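Local coordinates for protein putative citrate lyase, alfa subunit (Streptococcus mutans, PDB 2HJ0) that is a putative citrate lyase alpha subunit of the CitF family and forms an assembly of two copies, at residues 171-182 with 211-222. Sequence-based numbering, arbitrary orientation.
Sequences SSDAYGNANGTR and VPYPNTPISIPQ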
ATOM      1  N   SER A 171       6.962  16.385   3.163  1.00 13.76           N
ATOM      2  CA  SER A 171       6.982  16.101   4.604  1.00 13.45           C
ATOM      3  C   SER A 171       7.347  14.639   4.847  1.00 13.46           C
ATOM      4  O   SER A 171       7.041  13.769   4.033  1.00 13.62           O
ATOM      5  CB  SER A 171       5.629  16.433   5.268  1.00 13.57           C
ATOM      6  OG  SER A 171       4.556  15.665   4.758  1.00 13.84           O
ATOM      7  N   SER A 172       8.008  14.377   5.969  1.00 13.16           N
ATOM      8  CA  SER A 172       8.424  13.025   6.313  1.00 12.81           C
ATOM      9  C   SER A 172       9.001  12.976   7.726  1.00 13.33           C
ATOM     10  O   SER A 172       9.561  13.965   8.196  1.00 15.11           O
ATOM     11  CB  SER A 172       9.484  12.560   5.317  1.00 10.76           C
ATOM     12  OG  SER A 172      10.111  11.368   5.754  1.00 10.61           O
ATOM     13  N   ASP A 173       8.849  11.855   8.424  1.00 12.98           N
ATOM     14  CA  ASP A 173       9.450  11.763   9.752  1.00 13.47           C
ATOM     15  C   ASP A 173      10.843  11.192   9.547  1.00 12.34           C
ATOM     16  O   ASP A 173      11.256  10.965   8.413  1.00 10.50           O
ATOM     17  CB  ASP A 173       8.646  10.870  10.709  1.00 15.14           C
ATOM     18  CG  ASP A 173       8.251   9.541  10.095  1.00 17.46           C
ATOM     19  OD1 ASP A 173       9.085   8.940   9.372  1.00 17.55           O
ATOM     20  OD2 ASP A 173       7.101   9.096  10.364  1.00 18.04           O
ATOM     21  N   ALA A 174      11.560  10.958  10.635  1.00 12.69           N
ATOM     22  CA  ALA A 174      12.908  10.436  10.539  1.00 12.90           C
ATOM     23  C   ALA A 174      12.906   8.935  10.388  1.00 13.16           C
ATOM     24  O   ALA A 174      13.888   8.267  10.698  1.00 15.30           O
ATOM     25  CB  ALA A 174      13.715  10.833  11.756  1.00 11.87           C
ATOM     26  N   TYR A 175      11.804   8.392   9.907  1.00 12.26           N
ATOM     27  CA  TYR A 175      11.747   6.957   9.715  1.00 11.56           C
ATOM     28  C   TYR A 175      11.224   6.607   8.333  1.00 11.31           C
ATOM     29  O   TYR A 175      11.233   5.436   7.955  1.00 11.60           O
ATOM     30  CB  TYR A 175      10.877   6.316  10.794  1.00 11.10           C
ATOM     31  CG  TYR A 175      11.435   5.012  11.320  1.00 11.26           C
ATOM     32  CD1 TYR A 175      12.762   4.920  11.747  1.00  9.58           C
ATOM     33  CD2 TYR A 175      10.631   3.887  11.440  1.00 11.64           C
ATOM     34  CE1 TYR A 175      13.267   3.749  12.290  1.00  8.17           C
ATOM     35  CE2 TYR A 175      11.135   2.705  11.982  1.00 11.95           C
ATOM     36  CZ  TYR A 175      12.455   2.649  12.410  1.00 10.88           C
ATOM     37  OH  TYR A 175      12.944   1.497  12.988  1.00 12.00           O
ATOM     38  N   GLY A 176      10.748   7.617   7.594  1.00 10.49           N
ATOM     39  CA  GLY A 176      10.246   7.385   6.246  1.00  9.82           C
ATOM     40  C   GLY A 176       8.778   7.631   5.889  1.00 10.14           C
ATOM     41  O   GLY A 176       8.443   7.677   4.701  1.00  9.55           O
ATOM     42  N   ASN A 177       7.885   7.742   6.873  1.00  9.48           N
ATOM     43  CA  ASN A 177       6.479   8.007   6.564  1.00  8.65           C
ATOM     44  C   ASN A 177       6.416   9.408   5.930  1.00  8.70           C
ATOM     45  O   ASN A 177       6.741  10.406   6.578  1.00  8.60           O
ATOM     46  CB  ASN A 177       5.628   7.969   7.835  1.00  9.38           C
ATOM     47  CG  ASN A 177       5.616   6.600   8.494  1.00 10.91           C
ATOM     48  OD1 ASN A 177       5.155   5.613   7.909  1.00 10.47           O
ATOM     49  ND2 ASN A 177       6.123   6.534   9.723  1.00  9.07           N
ATOM     50  N   ALA A 178       5.998   9.479   4.668  1.00  8.15           N
ATOM     51  CA  ALA A 178       5.939  10.748   3.946  1.00  7.10           C
ATOM     52  C   ALA A 178       4.617  10.989   3.225  1.00  7.81           C
ATOM     53  O   ALA A 178       3.867  10.053   2.937  1.00  8.79           O
ATOM     54  CB  ALA A 178       7.082  10.797   2.937  1.00  6.11           C
ATOM     55  N   ASN A 179       4.320  12.247   2.933  1.00  6.84           N
ATOM     56  CA  ASN A 179       3.097  12.551   2.202  1.00  5.86           C
ATOM     57  C   ASN A 179       3.330  13.814   1.397  1.00  5.54           C
ATOM     58  O   ASN A 179       4.336  14.492   1.592  1.00  5.55           O
ATOM     59  CB  ASN A 179       1.880  12.679   3.149  1.00  5.02           C
ATOM     60  CG  ASN A 179       1.944  13.894   4.057  1.00  4.05           C
ATOM     61  OD1 ASN A 179       1.992  15.026   3.593  1.00  2.96           O
ATOM     62  ND2 ASN A 179       1.922  13.657   5.367  1.00  2.59           N
ATOM     63  N   GLY A 180       2.428  14.118   0.474  1.00  5.89           N
ATOM     64  CA  GLY A 180       2.614  15.303  -0.334  1.00  8.00           C
ATOM     65  C   GLY A 180       1.636  16.417  -0.041  1.00  9.60           C
ATOM     66  O   GLY A 180       1.510  17.352  -0.829  1.00  9.94           O
ATOM     67  N   THR A 181       0.957  16.333   1.095  1.00 11.16           N
ATOM     68  CA  THR A 181      -0.022  17.336   1.456  1.00 13.53           C
ATOM     69  C   THR A 181       0.319  18.109   2.717  1.00 14.90           C
ATOM     70  O   THR A 181      -0.519  18.822   3.252  1.00 17.53           O
ATOM     71  CB  THR A 181      -1.389  16.692   1.646  1.00 14.79           C
ATOM     72  OG1 THR A 181      -1.278  15.652   2.628  1.00 15.89           O
ATOM     73  CG2 THR A 181      -1.892  16.111   0.317  1.00 13.80           C
ATOM     74  N   ARG A 182       1.541  17.970   3.202  1.00 16.84           N
ATOM     75  CA  ARG A 182       1.963  18.688   4.398  1.00 18.62           C
ATOM     76  C   ARG A 182       3.398  19.137   4.172  1.00 18.28           C
ATOM     77  O   ARG A 182       4.208  18.380   3.650  1.00 19.16           O
ATOM     78  CB  ARG A 182       1.896  17.768   5.617  1.00 22.57           C
ATOM     79  CG  ARG A 182       0.541  17.115   5.836  1.00 25.74           C
ATOM     80  CD  ARG A 182      -0.520  18.158   6.122  1.00 31.83           C
ATOM     81  NE  ARG A 182      -0.094  19.055   7.202  1.00 37.02           N
ATOM     82  CZ  ARG A 182       0.115  18.677   8.462  1.00 38.83           C
ATOM     83  NH1 ARG A 182      -0.066  17.407   8.816  1.00 40.62           N
ATOM     84  NH2 ARG A 182       0.506  19.573   9.367  1.00 39.27           N
ATOM     85  N   VAL A 211       9.061  16.155  10.104  1.00 15.52           N
ATOM     86  CA  VAL A 211       7.979  16.108  11.063  1.00 16.78           C
ATOM     87  C   VAL A 211       8.211  15.045  12.140  1.00 16.92           C
ATOM     88  O   VAL A 211       8.832  14.014  11.880  1.00 18.16           O
ATOM     89  CB  VAL A 211       6.666  15.827  10.309  1.00 17.35           C
ATOM     90  CG1 VAL A 211       5.532  15.516  11.279  1.00 20.52           C
ATOM     91  CG2 VAL A 211       6.332  17.032   9.450  1.00 16.29           C
ATOM     92  N   PRO A 212       7.744  15.300  13.377  1.00 16.58           N
ATOM     93  CA  PRO A 212       7.933  14.303  14.440  1.00 15.37           C
ATOM     94  C   PRO A 212       7.142  13.026  14.134  1.00 15.25           C
ATOM     95  O   PRO A 212       6.063  13.067  13.530  1.00 14.99           O
ATOM     96  CB  PRO A 212       7.438  15.026  15.696  1.00 14.21           C
ATOM     97  CG  PRO A 212       6.442  16.028  15.151  1.00 15.26           C
ATOM     98  CD  PRO A 212       7.105  16.526  13.898  1.00 15.18           C
ATOM     99  N   TYR A 213       7.699  11.897  14.550  1.00 14.56           N
ATOM    100  CA  TYR A 213       7.094  10.594  14.332  1.00 13.78           C
ATOM    101  C   TYR A 213       5.859  10.392  15.199  1.00 14.05           C
ATOM    102  O   TYR A 213       5.849  10.772  16.369  1.00 15.83           O
ATOM    103  CB  TYR A 213       8.124   9.502  14.653  1.00 12.56           C
ATOM    104  CG  TYR A 213       7.699   8.097  14.295  1.00 11.97           C
ATOM    105  CD1 TYR A 213       6.812   7.379  15.103  1.00 11.53           C
ATOM    106  CD2 TYR A 213       8.171   7.487  13.138  1.00 12.14           C
ATOM    107  CE1 TYR A 213       6.404   6.088  14.763  1.00 10.61           C
ATOM    108  CE2 TYR A 213       7.769   6.199  12.789  1.00 12.63           C
ATOM    109  CZ  TYR A 213       6.886   5.509  13.604  1.00 11.76           C
ATOM    110  OH  TYR A 213       6.473   4.249  13.236  1.00 13.15           O
ATOM    111  N   PRO A 214       4.803   9.791  14.640  1.00 13.48           N
ATOM    112  CA  PRO A 214       4.684   9.295  13.263  1.00 13.34           C
ATOM    113  C   PRO A 214       3.998  10.347  12.392  1.00 13.67           C
ATOM    114  O   PRO A 214       3.066  11.007  12.845  1.00 15.74           O
ATOM    115  CB  PRO A 214       3.815   8.060  13.421  1.00 12.05           C
ATOM    116  CG  PRO A 214       2.854   8.518  14.498  1.00 12.74           C
ATOM    117  CD  PRO A 214       3.788   9.156  15.502  1.00 11.96           C
ATOM    118  N   ASN A 215       4.448  10.501  11.154  1.00 11.88           N
ATOM    119  CA  ASN A 215       3.850  11.469  10.251  1.00 11.03           C
ATOM    120  C   ASN A 215       2.600  10.854   9.619  1.00 11.72           C
ATOM    121  O   ASN A 215       2.556   9.646   9.349  1.00 12.85           O
ATOM    122  CB  ASN A 215       4.866  11.862   9.170  1.00 11.63           C
ATOM    123  CG  ASN A 215       4.306  12.855   8.156  1.00 11.81           C
ATOM    124  OD1 ASN A 215       3.414  13.638   8.479  1.00 13.08           O
ATOM    125  ND2 ASN A 215       4.846  12.836   6.925  1.00  9.92           N
ATOM    126  N   THR A 216       1.581  11.684   9.411  1.00  9.53           N
ATOM    127  CA  THR A 216       0.330  11.252   8.791  1.00  9.21           C
ATOM    128  C   THR A 216      -0.349  12.450   8.123  1.00  8.55           C
ATOM    129  O   THR A 216      -0.190  13.579   8.571  1.00  9.88           O
ATOM    130  CB  THR A 216      -0.650  10.639   9.824  1.00 10.25           C
ATOM    131  OG1 THR A 216      -0.769  11.504  10.956  1.00 13.80           O
ATOM    132  CG2 THR A 216      -0.180   9.269  10.279  1.00 10.27           C
ATOM    133  N   PRO A 217      -1.089  12.226   7.024  1.00  6.87           N
ATOM    134  CA  PRO A 217      -1.355  10.954   6.344  1.00  6.86           C
ATOM    135  C   PRO A 217      -0.051  10.321   5.865  1.00  7.25           C
ATOM    136  O   PRO A 217       1.001  10.962   5.900  1.00  6.49           O
ATOM    137  CB  PRO A 217      -2.223  11.357   5.152  1.00  8.12           C
ATOM    138  CG  PRO A 217      -2.766  12.675   5.517  1.00  8.18           C
ATOM    139  CD  PRO A 217      -1.663  13.345   6.270  1.00  6.05           C
ATOM    140  N   ILE A 218      -0.133   9.085   5.384  1.00  7.31           N
ATOM    141  CA  ILE A 218       1.041   8.370   4.905  1.00  6.35           C
ATOM    142  C   ILE A 218       0.889   7.914   3.458  1.00  6.55           C
ATOM    143  O   ILE A 218       0.134   6.995   3.177  1.00  7.50           O
ATOM    144  CB  ILE A 218       1.294   7.161   5.784  1.00  5.03           C
ATOM    145  CG1 ILE A 218       1.428   7.620   7.241  1.00  6.46           C
ATOM    146  CG2 ILE A 218       2.507   6.424   5.287  1.00  6.21           C
ATOM    147  CD1 ILE A 218       1.552   6.483   8.260  1.00  7.00           C
ATOM    148  N   SER A 219       1.581   8.566   2.534  1.00  7.75           N
ATOM    149  CA  SER A 219       1.503   8.154   1.132  1.00  8.87           C
ATOM    150  C   SER A 219       2.594   7.117   0.841  1.00  8.57           C
ATOM    151  O   SER A 219       2.436   6.239  -0.007  1.00  9.78           O
ATOM    152  CB  SER A 219       1.651   9.370   0.220  1.00  9.08           C
ATOM    153  OG  SER A 219       0.629  10.311   0.492  1.00  7.22           O
ATOM    154  N   ILE A 220       3.702   7.237   1.564  1.00  8.34           N
ATOM    155  CA  ILE A 220       4.824   6.322   1.441  1.00  6.48           C
ATOM    156  C   ILE A 220       5.180   5.929   2.877  1.00  6.91           C
ATOM    157  O   ILE A 220       5.580   6.767   3.686  1.00  6.16           O
ATOM    158  CB  ILE A 220       5.982   7.003   0.733  1.00  3.11           C
ATOM    159  CG1 ILE A 220       5.562   7.313  -0.700  1.00  1.00           C
ATOM    160  CG2 ILE A 220       7.206   6.135   0.796  1.00  1.00           C
ATOM    161  CD1 ILE A 220       6.551   8.076  -1.505  1.00  1.00           C
ATOM    162  N   PRO A 221       5.006   4.636   3.210  1.00  7.91           N
ATOM    163  CA  PRO A 221       5.283   4.082   4.539  1.00  8.01           C
ATOM    164  C   PRO A 221       6.766   3.903   4.842  1.00  9.60           C
ATOM    165  O   PRO A 221       7.597   3.756   3.934  1.00 10.76           O
ATOM    166  CB  PRO A 221       4.537   2.758   4.507  1.00  6.68           C
ATOM    167  CG  PRO A 221       4.790   2.305   3.099  1.00  6.54           C
ATOM    168  CD  PRO A 221       4.581   3.565   2.280  1.00  7.53           C
ATOM    169  N   GLN A 222       7.087   3.907   6.132  1.00  9.30           N
ATOM    170  CA  GLN A 222       8.463   3.743   6.591  1.00 10.10           C
ATOM    171  C   GLN A 222       9.026   2.408   6.087  1.00  9.93           C
ATOM    172  O   GLN A 222      10.239   2.272   5.898  1.00  9.09           O
ATOM    173  CB  GLN A 222       8.508   3.798   8.130  1.00 10.48           C
ATOM    174  CG  GLN A 222       7.587   2.757   8.800  1.00 10.42           C
ATOM    175  CD  GLN A 222       7.342   2.994  10.278  1.00  9.11           C
ATOM    176  OE1 GLN A 222       6.819   4.030  10.657  1.00  9.78           O
ATOM    177  NE2 GLN A 222       7.707   2.025  11.116  1.00  8.03           N
TER
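The Tyr213 ring receives CB of Tyr175 at its edge, with CE2 3.7 Å from that CB, while CB of Pro214 sits over one face, toward the rim. The Tyr175 ring has the Gln222 amide at its own edge, the two planes nearly perpendicular at 87°. The Asp173 carboxylate runs beside the Tyr213 ring and points the same way. Its OD2 takes two bonds: the backbone N of Asn215 on the anti side, at 3.1 Å, and ND2 of Asn177 on the syn lone pair. OD1 accepts from the backbone N of Tyr175, forming an Asx turn, and from that of Asn177, on opposite faces of the carboxylate.

The Asn177 amide is held at both ends. ND2 also donates to OE1 of Gln222 at 2.8 Å, and OD1 receives the backbone N of Gln222 from well above its plane. OE1 of Gln222 accepts the Tyr213 hydroxyl as well. Asn215, with CG anti to its N (chi1 179°), extends ND2 to the Asn177 carbonyl O, 3.1 Å away. ND2 of Asn179 reaches the Pro217 carbonyl O at 2.9 Å.

Ser219 and Ile220 both face Ala178 in a classic beta bulge. Their N atoms share the Ala178 O, and Ala178 N bonds back to Ile220 O. Val211 N makes a straight 2.9 Å bond to Ser172 O.

The loop 211-222, between strands 202-207 and 227-230, lines both strands of the weakly bonded hairpin 171-179. Ala178 and Ile220 pack on strand 164-169, and Ser172 on strand 202-207, both of the ten-stranded mixed sheet. NE2 of Gln222 is hydrogen-bonded to Gly361 O of the second subunit. Tyr213 packs on Val363 of that subunit.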